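Local coordinates for envelope protein (White spot syndrome virus, PDB 7DDA) that forms part of the viral envelope and, in this C-terminal domain, binds sulphate at sites held responsible for heparin binding, at residues A[28-41]-A[159-171]. Residues are numbered along the deposited sequence; the frame is centred on the assembly and turned at random.
Sequences SDSKTATVIVKADC and AKLIIYFFLNCWT
Ile36 lays its CG2 methyl over one face of the Tyr164 ring, 4.1 Å from the ring centroid and set toward the rim, a CH-pi contact. The two residues lie on the central, antiparallel strands 30-40 and 160-170 of one four-stranded sheet of a beta-sandwich, with 46-52 and 110-120 outside them. Ile36 CG1 is anti to the carbonyl carbon (chi1 -53°), which brings it to Tyr164 CD2 at 3.6 Å; Tyr164 OH hydrogen-bonds to Glu118 OE2. On the other side of the sheet, the Phe165 ring takes Val35 O and Val37 CB at its edge, near its plane. Val37 CG2 reaches Phe165 CE1 obliquely at 3.5 Å. Thr34 OG1 lies at the edge of the Phe166 ring.

The second sheet packs on the side of Val35, Val37, Leu161, Ile163 and Phe165, where Ile163 touches Tyr100 and Phe165 touches Leu102, both of strand 95-104. The other side meets the trimeric assembly: Ile36 packs on Phe166 of one neighbouring subunit, and Phe166 on Ile36 of the other neighbouring subunit.

Paired backbone hydrogen bonds run from Lys31-Cys169 to Ala39-Leu161. Lys31 O is gripped twice, by Cys169 N and by Asn168 ND2. Asn168 ND2 is 3.3 Å from Lys31 O and stands above its carbonyl plane, 47° out of it, so it is not on a lone pair. The Cys169-Cys111 disulfide fixes this strand to 110-120.

At the far end, the Ile162 CD1 methyl packs against Lys38 CG. Lys160 is held between two carboxylates, Asp47 and Asp40: Lys160 NZ meets the anti lone pair of Asp40 OD1 at 2.6 Å, and a water bridges that same oxygen to Ala159 O.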
ATOM      1  N   SER A  28     -24.284  -2.339 -16.998  1.00 72.23           N
ATOM      2  CA  SER A  28     -23.310  -1.803 -17.942  1.00 83.54           C
ATOM      3  C   SER A  28     -21.983  -1.424 -17.281  1.00 81.85           C
ATOM      4  O   SER A  28     -21.380  -2.226 -16.570  1.00 76.37           O
ATOM      5  CB  SER A  28     -23.882  -0.581 -18.675  1.00 77.44           C
ATOM      6  OG  SER A  28     -24.916  -0.944 -19.572  1.00 80.01           O
ATOM      7  N   ASP A  29     -21.580  -0.172 -17.501  1.00 83.65           N
ATOM      8  CA  ASP A  29     -20.197   0.267 -17.342  1.00 78.54           C
ATOM      9  C   ASP A  29     -19.698   0.103 -15.905  1.00 76.17           C
ATOM     10  O   ASP A  29     -20.459   0.208 -14.940  1.00 71.45           O
ATOM     11  CB  ASP A  29     -20.080   1.727 -17.793  1.00 70.86           C
ATOM     12  CG  ASP A  29     -18.679   2.282 -17.640  1.00 77.81           C
ATOM     13  OD1 ASP A  29     -17.791   1.927 -18.450  1.00 81.99           O
ATOM     14  OD2 ASP A  29     -18.476   3.104 -16.723  1.00 76.80           O
ATOM     15  N   SER A  30     -18.390  -0.157 -15.777  1.00 75.41           N
ATOM     16  CA  SER A  30     -17.726  -0.368 -14.495  1.00 67.81           C
ATOM     17  C   SER A  30     -16.370   0.333 -14.493  1.00 65.95           C
ATOM     18  O   SER A  30     -15.666   0.336 -15.505  1.00 67.78           O
ATOM     19  CB  SER A  30     -17.552  -1.864 -14.204  1.00 62.07           C
ATOM     20  OG  SER A  30     -16.824  -2.062 -13.004  1.00 67.12           O
ATOM     21  N   LYS A  31     -16.004   0.930 -13.358  1.00 59.40           N
ATOM     22  CA  LYS A  31     -14.803   1.753 -13.271  1.00 58.47           C
ATOM     23  C   LYS A  31     -14.153   1.602 -11.899  1.00 51.52           C
ATOM     24  O   LYS A  31     -14.826   1.346 -10.893  1.00 49.23           O
ATOM     25  CB  LYS A  31     -15.117   3.240 -13.520  1.00 59.37           C
ATOM     26  CG  LYS A  31     -15.742   3.550 -14.864  1.00 61.71           C
ATOM     27  CD  LYS A  31     -14.760   4.222 -15.804  1.00 68.79           C
ATOM     28  CE  LYS A  31     -15.498   5.022 -16.865  1.00 68.35           C
ATOM     29  NZ  LYS A  31     -14.663   5.240 -18.069  1.00 69.49           N
ATOM     30  N   THR A  32     -12.828   1.759 -11.871  1.00 42.50           N
ATOM     31  CA  THR A  32     -12.074   1.800 -10.628  1.00 41.74           C
ATOM     32  C   THR A  32     -11.082   2.959 -10.655  1.00 38.19           C
ATOM     33  O   THR A  32     -10.592   3.363 -11.716  1.00 37.86           O
ATOM     34  CB  THR A  32     -11.315   0.490 -10.330  1.00 38.75           C
ATOM     35  OG1 THR A  32     -10.435   0.177 -11.416  1.00 44.08           O
ATOM     36  CG2 THR A  32     -12.249  -0.680 -10.084  1.00 42.78           C
ATOM     37  N   ALA A  33     -10.812   3.507  -9.470  1.00 29.29           N
ATOM     38  CA  ALA A  33      -9.840   4.578  -9.313  1.00 28.54           C
ATOM     39  C   ALA A  33      -9.160   4.443  -7.957  1.00 29.77           C
ATOM     40  O   ALA A  33      -9.736   3.917  -6.997  1.00 30.57           O
ATOM     41  CB  ALA A  33     -10.481   5.962  -9.447  1.00 24.98           C
ATOM     42  N   THR A  34      -7.921   4.917  -7.901  1.00 29.74           N
ATOM     43  CA  THR A  34      -7.147   5.025  -6.674  1.00 28.80           C
ATOM     44  C   THR A  34      -6.850   6.497  -6.444  1.00 28.03           C
ATOM     45  O   THR A  34      -6.325   7.169  -7.338  1.00 32.14           O
ATOM     46  CB  THR A  34      -5.832   4.235  -6.770  1.00 29.47           C
ATOM     47  OG1 THR A  34      -6.124   2.853  -7.003  1.00 28.29           O
ATOM     48  CG2 THR A  34      -5.003   4.393  -5.496  1.00 26.27           C
ATOM     49  N   VAL A  35      -7.190   6.998  -5.262  1.00 24.10           N
ATOM     50  CA  VAL A  35      -6.962   8.395  -4.915  1.00 24.54           C
ATOM     51  C   VAL A  35      -6.112   8.433  -3.647  1.00 22.66           C
ATOM     52  O   VAL A  35      -6.487   7.849  -2.619  1.00 22.37           O
ATOM     53  CB  VAL A  35      -8.293   9.157  -4.745  1.00 24.95           C
ATOM     54  CG1 VAL A  35      -8.052  10.645  -4.545  1.00 20.15           C
ATOM     55  CG2 VAL A  35      -9.182   8.928  -5.958  1.00 21.44           C
ATOM     56  N   ILE A  36      -4.966   9.108  -3.726  1.00 23.65           N
ATOM     57  CA  ILE A  36      -4.001   9.195  -2.633  1.00 19.39           C
ATOM     58  C   ILE A  36      -4.104  10.588  -2.031  1.00 20.80           C
ATOM     59  O   ILE A  36      -3.854  11.590  -2.711  1.00 20.37           O
ATOM     60  CB  ILE A  36      -2.572   8.900  -3.116  1.00 21.60           C
ATOM     61  CG1 ILE A  36      -2.515   7.563  -3.862  1.00 23.64           C
ATOM     62  CG2 ILE A  36      -1.588   8.871  -1.951  1.00 18.96           C
ATOM     63  CD1 ILE A  36      -1.117   7.228  -4.404  1.00 21.57           C
ATOM     64  N   VAL A  37      -4.496  10.658  -0.766  1.00 21.55           N
ATOM     65  CA  VAL A  37      -4.738  11.922  -0.083  1.00 17.60           C
ATOM     66  C   VAL A  37      -3.653  12.103   0.966  1.00 22.09           C
ATOM     67  O   VAL A  37      -3.426  11.203   1.790  1.00 18.49           O
ATOM     68  CB  VAL A  37      -6.131  11.964   0.569  1.00 19.11           C
ATOM     69  CG1 VAL A  37      -6.278  13.219   1.446  1.00 16.40           C
ATOM     70  CG2 VAL A  37      -7.226  11.878  -0.483  1.00 15.47           C
ATOM     71  N   LYS A  38      -2.990  13.263   0.930  1.00 18.70           N
ATOM     72  CA  LYS A  38      -2.041  13.681   1.950  1.00 18.86           C
ATOM     73  C   LYS A  38      -2.705  14.702   2.875  1.00 21.98           C
ATOM     74  O   LYS A  38      -3.164  15.757   2.415  1.00 22.13           O
ATOM     75  CB  LYS A  38      -0.783  14.269   1.312  1.00 16.78           C
ATOM     76  CG  LYS A  38       0.169  14.861   2.341  1.00 21.51           C
ATOM     77  CD  LYS A  38       1.607  14.886   1.851  1.00 23.91           C
ATOM     78  CE  LYS A  38       1.938  16.154   1.114  1.00 28.00           C
ATOM     79  NZ  LYS A  38       2.234  17.239   2.076  1.00 33.14           N
ATOM     80  N   ALA A  39      -2.743  14.396   4.173  1.00 20.11           N
ATOM     81  CA  ALA A  39      -3.343  15.273   5.168  1.00 20.62           C
ATOM     82  C   ALA A  39      -2.365  15.515   6.313  1.00 22.09           C
ATOM     83  O   ALA A  39      -1.498  14.687   6.597  1.00 23.14           O
ATOM     84  CB  ALA A  39      -4.642  14.682   5.720  1.00 18.19           C
ATOM     85  N   ASP A  40      -2.523  16.644   6.993  1.00 21.97           N
ATOM     86  CA  ASP A  40      -1.584  17.017   8.041  1.00 23.05           C
ATOM     87  C   ASP A  40      -1.948  16.360   9.372  1.00 23.08           C
ATOM     88  O   ASP A  40      -3.110  16.383   9.785  1.00 24.30           O
ATOM     89  CB  ASP A  40      -1.552  18.531   8.197  1.00 20.19           C
ATOM     90  CG  ASP A  40      -0.505  18.969   9.172  1.00 22.56           C
ATOM     91  OD1 ASP A  40       0.670  19.081   8.760  1.00 17.73           O
ATOM     92  OD2 ASP A  40      -0.859  19.153  10.362  1.00 24.42           O
ATOM     93  N   CYS A  41      -0.952  15.792  10.059  1.00 20.83           N
ATOM     94  CA  CYS A  41      -1.248  15.039  11.279  1.00 23.73           C
ATOM     95  C   CYS A  41      -1.684  15.920  12.439  1.00 27.17           C
ATOM     96  O   CYS A  41      -2.290  15.412  13.384  1.00 31.52           O
ATOM     97  CB  CYS A  41      -0.044  14.215  11.728  1.00 21.08           C
ATOM     98  SG  CYS A  41       0.213  12.698  10.821  1.00 25.64           S
ATOM     99  N   ALA A 159       4.570  15.748  10.398  1.00 23.99           N
ATOM    100  CA  ALA A 159       4.189  14.412   9.968  1.00 22.55           C
ATOM    101  C   ALA A 159       2.839  14.441   9.253  1.00 23.22           C
ATOM    102  O   ALA A 159       1.950  15.229   9.587  1.00 21.09           O
ATOM    103  CB  ALA A 159       4.140  13.470  11.171  1.00 21.09           C
ATOM    104  N   LYS A 160       2.685  13.559   8.264  1.00 21.50           N
ATOM    105  CA  LYS A 160       1.501  13.533   7.417  1.00 23.65           C
ATOM    106  C   LYS A 160       0.783  12.193   7.497  1.00 23.82           C
ATOM    107  O   LYS A 160       1.390  11.144   7.754  1.00 24.10           O
ATOM    108  CB  LYS A 160       1.847  13.823   5.947  1.00 21.27           C
ATOM    109  CG  LYS A 160       2.578  15.152   5.696  1.00 25.00           C
ATOM    110  CD  LYS A 160       1.777  16.334   6.215  1.00 20.92           C
ATOM    111  CE  LYS A 160       2.430  17.667   5.879  1.00 17.58           C
ATOM    112  NZ  LYS A 160       1.563  18.793   6.307  1.00 15.64           N
ATOM    113  N   LEU A 161      -0.523  12.243   7.266  1.00 21.00           N
ATOM    114  CA  LEU A 161      -1.348  11.055   7.080  1.00 18.63           C
ATOM    115  C   LEU A 161      -1.604  10.891   5.587  1.00 20.53           C
ATOM    116  O   LEU A 161      -2.110  11.811   4.937  1.00 21.26           O
ATOM    117  CB  LEU A 161      -2.661  11.178   7.859  1.00 15.79           C
ATOM    118  CG  LEU A 161      -3.683  10.040   7.790  1.00 18.21           C
ATOM    119  CD1 LEU A 161      -3.113   8.729   8.324  1.00 15.73           C
ATOM    120  CD2 LEU A 161      -4.931  10.425   8.564  1.00 14.98           C
ATOM    121  N   ILE A 162      -1.213   9.745   5.036  1.00 18.49           N
ATOM    122  CA  ILE A 162      -1.462   9.429   3.635  1.00 16.22           C
ATOM    123  C   ILE A 162      -2.558   8.374   3.597  1.00 19.41           C
ATOM    124  O   ILE A 162      -2.390   7.274   4.144  1.00 18.83           O
ATOM    125  CB  ILE A 162      -0.192   8.948   2.917  1.00 15.14           C
ATOM    126  CG1 ILE A 162       0.997   9.867   3.232  1.00 19.76           C
ATOM    127  CG2 ILE A 162      -0.412   8.916   1.438  1.00 15.83           C
ATOM    128  CD1 ILE A 162       0.832  11.309   2.756  1.00 15.52           C
ATOM    129  N   ILE A 163      -3.691   8.714   2.984  1.00 17.10           N
ATOM    130  CA  ILE A 163      -4.839   7.823   2.889  1.00 16.45           C
ATOM    131  C   ILE A 163      -5.020   7.413   1.435  1.00 19.23           C
ATOM    132  O   ILE A 163      -5.017   8.263   0.533  1.00 17.45           O
ATOM    133  CB  ILE A 163      -6.125   8.476   3.417  1.00 15.81           C
ATOM    134  CG1 ILE A 163      -5.897   9.168   4.752  1.00 14.80           C
ATOM    135  CG2 ILE A 163      -7.225   7.452   3.529  1.00 15.72           C
ATOM    136  CD1 ILE A 163      -7.052  10.114   5.107  1.00 16.88           C
ATOM    137  N   TYR A 164      -5.188   6.115   1.210  1.00 17.69           N
ATOM    138  CA  TYR A 164      -5.391   5.571  -0.124  1.00 19.47           C
ATOM    139  C   TYR A 164      -6.835   5.096  -0.216  1.00 18.74           C
ATOM    140  O   TYR A 164      -7.276   4.275   0.593  1.00 18.22           O
ATOM    141  CB  TYR A 164      -4.404   4.434  -0.421  1.00 19.77           C
ATOM    142  CG  TYR A 164      -2.928   4.814  -0.296  1.00 20.02           C
ATOM    143  CD1 TYR A 164      -2.351   5.057   0.948  1.00 19.35           C
ATOM    144  CD2 TYR A 164      -2.118   4.923  -1.417  1.00 17.43           C
ATOM    145  CE1 TYR A 164      -1.012   5.407   1.067  1.00 19.42           C
ATOM    146  CE2 TYR A 164      -0.772   5.269  -1.306  1.00 18.81           C
ATOM    147  CZ  TYR A 164      -0.224   5.510  -0.064  1.00 21.76           C
ATOM    148  OH  TYR A 164       1.118   5.860   0.068  1.00 22.50           O
ATOM    149  N   PHE A 165      -7.573   5.640  -1.176  1.00 20.53           N
ATOM    150  CA  PHE A 165      -8.957   5.257  -1.420  1.00 18.66           C
ATOM    151  C   PHE A 165      -8.996   4.382  -2.658  1.00 22.55           C
ATOM    152  O   PHE A 165      -8.604   4.829  -3.747  1.00 20.90           O
ATOM    153  CB  PHE A 165      -9.847   6.484  -1.612  1.00 19.51           C
ATOM    154  CG  PHE A 165      -9.888   7.396  -0.424  1.00 19.17           C
ATOM    155  CD1 PHE A 165      -8.887   8.339  -0.222  1.00 20.09           C
ATOM    156  CD2 PHE A 165     -10.922   7.330   0.475  1.00 14.67           C
ATOM    157  CE1 PHE A 165      -8.927   9.182   0.872  1.00 17.78           C
ATOM    158  CE2 PHE A 165     -10.964   8.170   1.557  1.00 17.78           C
ATOM    159  CZ  PHE A 165      -9.971   9.096   1.759  1.00 16.76           C
ATOM    160  N   PHE A 166      -9.476   3.148  -2.494  1.00 21.86           N
ATOM    161  CA  PHE A 166      -9.598   2.189  -3.596  1.00 23.32           C
ATOM    162  C   PHE A 166     -11.065   2.114  -3.994  1.00 27.30           C
ATOM    163  O   PHE A 166     -11.869   1.459  -3.323  1.00 26.15           O
ATOM    164  CB  PHE A 166      -9.034   0.833  -3.202  1.00 21.08           C
ATOM    165  CG  PHE A 166      -7.622   0.905  -2.675  1.00 22.94           C
ATOM    166  CD1 PHE A 166      -6.571   1.217  -3.523  1.00 24.99           C
ATOM    167  CD2 PHE A 166      -7.351   0.706  -1.331  1.00 19.65           C
ATOM    168  CE1 PHE A 166      -5.275   1.288  -3.053  1.00 25.59           C
ATOM    169  CE2 PHE A 166      -6.063   0.781  -0.858  1.00 20.91           C
ATOM    170  CZ  PHE A 166      -5.019   1.066  -1.719  1.00 17.42           C
ATOM    171  N   LEU A 167     -11.397   2.773  -5.105  1.00 28.54           N
ATOM    172  CA  LEU A 167     -12.775   3.019  -5.506  1.00 28.88           C
ATOM    173  C   LEU A 167     -13.206   2.068  -6.619  1.00 34.24           C
ATOM    174  O   LEU A 167     -12.496   1.898  -7.616  1.00 30.61           O
ATOM    175  CB  LEU A 167     -12.919   4.477  -5.938  1.00 26.23           C
ATOM    176  CG  LEU A 167     -12.874   5.406  -4.726  1.00 26.48           C
ATOM    177  CD1 LEU A 167     -12.446   6.790  -5.139  1.00 29.97           C
ATOM    178  CD2 LEU A 167     -14.249   5.479  -4.070  1.00 27.77           C
ATOM    179  N   ASN A 168     -14.366   1.445  -6.436  1.00 33.76           N
ATOM    180  CA  ASN A 168     -14.936   0.534  -7.420  1.00 37.11           C
ATOM    181  C   ASN A 168     -16.380   0.943  -7.671  1.00 36.63           C
ATOM    182  O   ASN A 168     -17.242   0.734  -6.814  1.00 36.60           O
ATOM    183  CB  ASN A 168     -14.844  -0.918  -6.952  1.00 38.09           C
ATOM    184  CG  ASN A 168     -15.308  -1.895  -8.013  1.00 46.51           C
ATOM    185  OD1 ASN A 168     -15.680  -3.029  -7.709  1.00 48.50           O
ATOM    186  ND2 ASN A 168     -15.333  -1.443  -9.266  1.00 45.95           N
ATOM    187  N   CYS A 169     -16.640   1.510  -8.844  1.00 36.06           N
ATOM    188  CA  CYS A 169     -17.926   2.104  -9.168  1.00 41.25           C
ATOM    189  C   CYS A 169     -18.539   1.464 -10.412  1.00 47.73           C
ATOM    190  O   CYS A 169     -17.830   1.010 -11.316  1.00 48.92           O
ATOM    191  CB  CYS A 169     -17.780   3.608  -9.382  1.00 37.85           C
ATOM    192  SG  CYS A 169     -17.041   4.431  -7.980  1.00 36.87           S
ATOM    193  N   TRP A 170     -19.872   1.453 -10.459  1.00 45.11           N
ATOM    194  CA  TRP A 170     -20.600   0.837 -11.557  1.00 46.27           C
ATOM    195  C   TRP A 170     -21.954   1.520 -11.722  1.00 43.27           C
ATOM    196  O   TRP A 170     -22.406   2.256 -10.846  1.00 41.96           O
ATOM    197  CB  TRP A 170     -20.776  -0.660 -11.314  1.00 40.83           C
ATOM    198  CG  TRP A 170     -21.618  -0.950 -10.134  1.00 39.05           C
ATOM    199  CD1 TRP A 170     -22.968  -1.090 -10.116  1.00 40.55           C
ATOM    200  CD2 TRP A 170     -21.175  -1.134  -8.781  1.00 43.99           C
ATOM    201  NE1 TRP A 170     -23.402  -1.347  -8.834  1.00 46.04           N
ATOM    202  CE2 TRP A 170     -22.319  -1.380  -7.997  1.00 44.88           C
ATOM    203  CE3 TRP A 170     -19.926  -1.111  -8.157  1.00 40.15           C
ATOM    204  CZ2 TRP A 170     -22.250  -1.609  -6.622  1.00 38.32           C
ATOM    205  CZ3 TRP A 170     -19.864  -1.337  -6.792  1.00 37.62           C
ATOM    206  CH2 TRP A 170     -21.018  -1.585  -6.042  1.00 31.01           C
ATOM    207  N   THR A 171     -22.596   1.267 -12.860  1.00 47.87           N
ATOM    208  CA  THR A 171     -23.930   1.803 -13.146  1.00 45.06           C
ATOM    209  C   THR A 171     -24.988   0.710 -13.061  1.00 40.55           C
ATOM    210  O   THR A 171     -24.659  -0.477 -13.073  1.00 43.60           O
ATOM    211  CB  THR A 171     -24.000   2.430 -14.531  1.00 38.33           C
ATOM    212  OG1 THR A 171     -23.659   1.438 -15.501  1.00 50.43           O
ATOM    213  CG2 THR A 171     -23.033   3.575 -14.639  1.00 37.76           C
TER
HETATM  214  O   HOH W   1       1.975  17.445  10.953  1.00 28.56           O